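Local coordinates for protein HigA antitoxin (Streptococcus pneumoniae TIGR4, PDB 6AF4) that serves as the antitoxin partner of the HigB toxin and, as in related helix-turn-helix proteins, probably binds DNA, at residues 50-56 with 78-83. Sequence-based numbering, arbitrary orientation.
Sequences LEEMSGV and KVLASL
Two helix ends meet nearly at right angles: the axes of helical residues 50-54 and 78-82 approach to 9.1 Å, with 102° between their N-to-C directions. The backbones come nearest at Ser54 and Val79, whose CA atoms lie 5.5 Å apart. Ser54 closes its helix, and Gly55 leaves it with positive phi (75°), so the chain swings into Val56, extended at phi/psi -86/138°.

Apolar contacts carry the inner side. Leu50, chi1 t and chi2 p, sets CD2 3.8 Å from Val79 CG1 and CD1 3.5 Å from Leu83 CD1; Leu83 starts sideways but bends its end inward. Val56 CG2 lies 4.2 Å from Val79 CG2. Leu36 of helix 20-40 backs both Leu50 and Val79, while Ile61 and Met64 of helix 58-65 close on Val79. This is the core of an HTH_XRE-type bundle: helices 47-54 and 58-65 form the helix-turn-helix pair, with residues 55-57 as its turn, and helix 73-82 packs against both.

No hydrogen bond crosses between the segments; both serine hydroxyls are engaged within their own segment. Ser54 OG, chi1 p, donates to Leu50 O (2.7 Å) and accepts from Val56 N (3.3 Å), making an ST turn across Gly55. Ser82 OG, chi1 m, donates to Lys78 O (3.3 Å). The two serines still pack closely, Ser54 CB to Ser82 OG at 3.3 Å.

Longer side chains line the margins. Met53 CE reaches 3.8 Å from Ser82 O, and the Lys78 side chain, chi1 m and then t throughout, brings CD to 3.9 Å from both Ser54 O and Val56 CG2.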
ATOM      1  N   LEU H  50      18.489  -2.317   7.808  1.00 84.62           N
ATOM      2  CA  LEU H  50      17.092  -2.565   7.501  1.00 78.42           C
ATOM      3  C   LEU H  50      16.951  -3.607   6.394  1.00 76.69           C
ATOM      4  O   LEU H  50      15.965  -4.346   6.343  1.00 73.86           O
ATOM      5  CB  LEU H  50      16.408  -1.259   7.094  1.00 80.55           C
ATOM      6  CG  LEU H  50      14.926  -1.322   6.734  1.00 65.90           C
ATOM      7  CD1 LEU H  50      14.178  -2.089   7.804  1.00 76.82           C
ATOM      8  CD2 LEU H  50      14.379   0.078   6.594  1.00 63.21           C
ATOM      9  N   GLU H  51      17.948  -3.664   5.515  1.00 77.52           N
ATOM     10  CA  GLU H  51      17.950  -4.626   4.418  1.00 81.63           C
ATOM     11  C   GLU H  51      17.855  -6.062   4.928  1.00 84.39           C
ATOM     12  O   GLU H  51      17.019  -6.836   4.465  1.00 85.20           O
ATOM     13  CB  GLU H  51      19.203  -4.470   3.549  1.00 83.43           C
ATOM     14  CG  GLU H  51      19.376  -5.605   2.541  1.00 83.23           C
ATOM     15  CD  GLU H  51      20.587  -5.433   1.641  1.00 83.58           C
ATOM     16  OE1 GLU H  51      21.688  -5.157   2.163  1.00 78.94           O
ATOM     17  OE2 GLU H  51      20.438  -5.586   0.409  1.00 79.54           O
ATOM     18  N   GLU H  52      18.710  -6.411   5.884  1.00 83.87           N
ATOM     19  CA  GLU H  52      18.745  -7.775   6.403  1.00 87.96           C
ATOM     20  C   GLU H  52      17.664  -8.031   7.453  1.00 89.17           C
ATOM     21  O   GLU H  52      17.299  -9.182   7.700  1.00 96.98           O
ATOM     22  CB  GLU H  52      20.126  -8.092   6.979  1.00 93.20           C
ATOM     23  CG  GLU H  52      20.430  -7.452   8.322  1.00100.27           C
ATOM     24  CD  GLU H  52      21.918  -7.240   8.533  1.00103.57           C
ATOM     25  OE1 GLU H  52      22.711  -7.864   7.799  1.00108.95           O
ATOM     26  OE2 GLU H  52      22.294  -6.459   9.434  1.00106.32           O
ATOM     27  N   MET H  53      17.152  -6.969   8.068  1.00 82.71           N
ATOM     28  CA  MET H  53      16.038  -7.115   9.001  1.00 79.10           C
ATOM     29  C   MET H  53      14.764  -7.497   8.252  1.00 82.92           C
ATOM     30  O   MET H  53      14.033  -8.396   8.669  1.00 89.57           O
ATOM     31  CB  MET H  53      15.804  -5.825   9.798  1.00 80.01           C
ATOM     32  CG  MET H  53      16.831  -5.541  10.886  1.00 81.50           C
ATOM     33  SD  MET H  53      16.490  -3.999  11.770  1.00 83.68           S
ATOM     34  CE  MET H  53      15.093  -4.478  12.783  1.00 66.02           C
ATOM     35  N   SER H  54      14.505  -6.802   7.148  1.00 82.78           N
ATOM     36  CA  SER H  54      13.264  -6.974   6.397  1.00 79.71           C
ATOM     37  C   SER H  54      13.343  -7.989   5.256  1.00 78.45           C
ATOM     38  O   SER H  54      12.317  -8.379   4.696  1.00 74.99           O
ATOM     39  CB  SER H  54      12.825  -5.626   5.829  1.00 73.21           C
ATOM     40  OG  SER H  54      13.798  -5.123   4.928  1.00 69.74           O
ATOM     41  N   GLY H  55      14.553  -8.416   4.908  1.00 76.46           N
ATOM     42  CA  GLY H  55      14.739  -9.291   3.763  1.00 77.22           C
ATOM     43  C   GLY H  55      14.599  -8.571   2.430  1.00 77.96           C
ATOM     44  O   GLY H  55      14.829  -9.158   1.372  1.00 85.69           O
ATOM     45  N   VAL H  56      14.215  -7.299   2.483  1.00 68.60           N
ATOM     46  CA  VAL H  56      14.097  -6.465   1.291  1.00 70.68           C
ATOM     47  C   VAL H  56      15.455  -5.850   0.962  1.00 71.50           C
ATOM     48  O   VAL H  56      16.170  -5.409   1.862  1.00 65.34           O
ATOM     49  CB  VAL H  56      13.045  -5.351   1.488  1.00 72.57           C
ATOM     50  CG1 VAL H  56      13.004  -4.419   0.286  1.00 62.38           C
ATOM     51  CG2 VAL H  56      11.674  -5.957   1.746  1.00 69.70           C
ATOM     52  N   LYS H  78       6.585  -5.267   4.678  1.00 54.93           N
ATOM     53  CA  LYS H  78       7.802  -5.886   5.195  1.00 57.44           C
ATOM     54  C   LYS H  78       8.701  -4.865   5.884  1.00 62.31           C
ATOM     55  O   LYS H  78       9.142  -5.072   7.017  1.00 62.48           O
ATOM     56  CB  LYS H  78       8.583  -6.575   4.073  1.00 60.82           C
ATOM     57  CG  LYS H  78       8.022  -7.919   3.633  1.00 68.90           C
ATOM     58  CD  LYS H  78       8.992  -8.622   2.693  1.00 72.54           C
ATOM     59  CE  LYS H  78       8.349  -9.822   2.018  1.00 80.50           C
ATOM     60  NZ  LYS H  78       9.300 -10.500   1.093  1.00 90.92           N
ATOM     61  N   VAL H  79       8.975  -3.767   5.188  1.00 56.05           N
ATOM     62  CA  VAL H  79       9.834  -2.716   5.720  1.00 56.83           C
ATOM     63  C   VAL H  79       9.237  -2.103   6.984  1.00 58.58           C
ATOM     64  O   VAL H  79       9.943  -1.884   7.970  1.00 61.92           O
ATOM     65  CB  VAL H  79      10.078  -1.611   4.675  1.00 53.44           C
ATOM     66  CG1 VAL H  79      10.824  -0.442   5.298  1.00 50.89           C
ATOM     67  CG2 VAL H  79      10.846  -2.170   3.485  1.00 49.71           C
ATOM     68  N   LEU H  80       7.933  -1.846   6.959  1.00 57.42           N
ATOM     69  CA  LEU H  80       7.245  -1.272   8.114  1.00 63.53           C
ATOM     70  C   LEU H  80       7.269  -2.209   9.322  1.00 58.59           C
ATOM     71  O   LEU H  80       7.398  -1.761  10.460  1.00 55.02           O
ATOM     72  CB  LEU H  80       5.798  -0.921   7.756  1.00 54.81           C
ATOM     73  CG  LEU H  80       5.581   0.296   6.854  1.00 56.78           C
ATOM     74  CD1 LEU H  80       4.101   0.485   6.557  1.00 54.56           C
ATOM     75  CD2 LEU H  80       6.169   1.550   7.482  1.00 53.36           C
ATOM     76  N   ALA H  81       7.141  -3.509   9.066  1.00 58.97           N
ATOM     77  CA  ALA H  81       7.102  -4.508  10.132  1.00 63.07           C
ATOM     78  C   ALA H  81       8.390  -4.508  10.948  1.00 60.83           C
ATOM     79  O   ALA H  81       8.360  -4.662  12.169  1.00 60.81           O
ATOM     80  CB  ALA H  81       6.847  -5.887   9.554  1.00 57.00           C
ATOM     81  N   SER H  82       9.516  -4.331  10.264  1.00 60.57           N
ATOM     82  CA  SER H  82      10.814  -4.249  10.924  1.00 61.06           C
ATOM     83  C   SER H  82      10.883  -3.031  11.840  1.00 64.15           C
ATOM     84  O   SER H  82      11.603  -3.032  12.841  1.00 67.76           O
ATOM     85  CB  SER H  82      11.937  -4.184   9.887  1.00 65.49           C
ATOM     86  OG  SER H  82      11.802  -5.208   8.918  1.00 72.52           O
ATOM     87  N   LEU H  83      10.127  -1.997  11.488  1.00 57.48           N
ATOM     88  CA  LEU H  83      10.152  -0.730  12.213  1.00 58.21           C
ATOM     89  C   LEU H  83       9.041  -0.641  13.255  1.00 60.19           C
ATOM     90  O   LEU H  83       8.926   0.357  13.968  1.00 57.71           O
ATOM     91  CB  LEU H  83      10.044   0.446  11.236  1.00 61.52           C
ATOM     92  CG  LEU H  83      11.322   0.956  10.559  1.00 54.72           C
ATOM     93  CD1 LEU H  83      12.056  -0.148   9.833  1.00 60.86           C
ATOM     94  CD2 LEU H  83      10.996   2.084   9.598  1.00 63.22           C
TER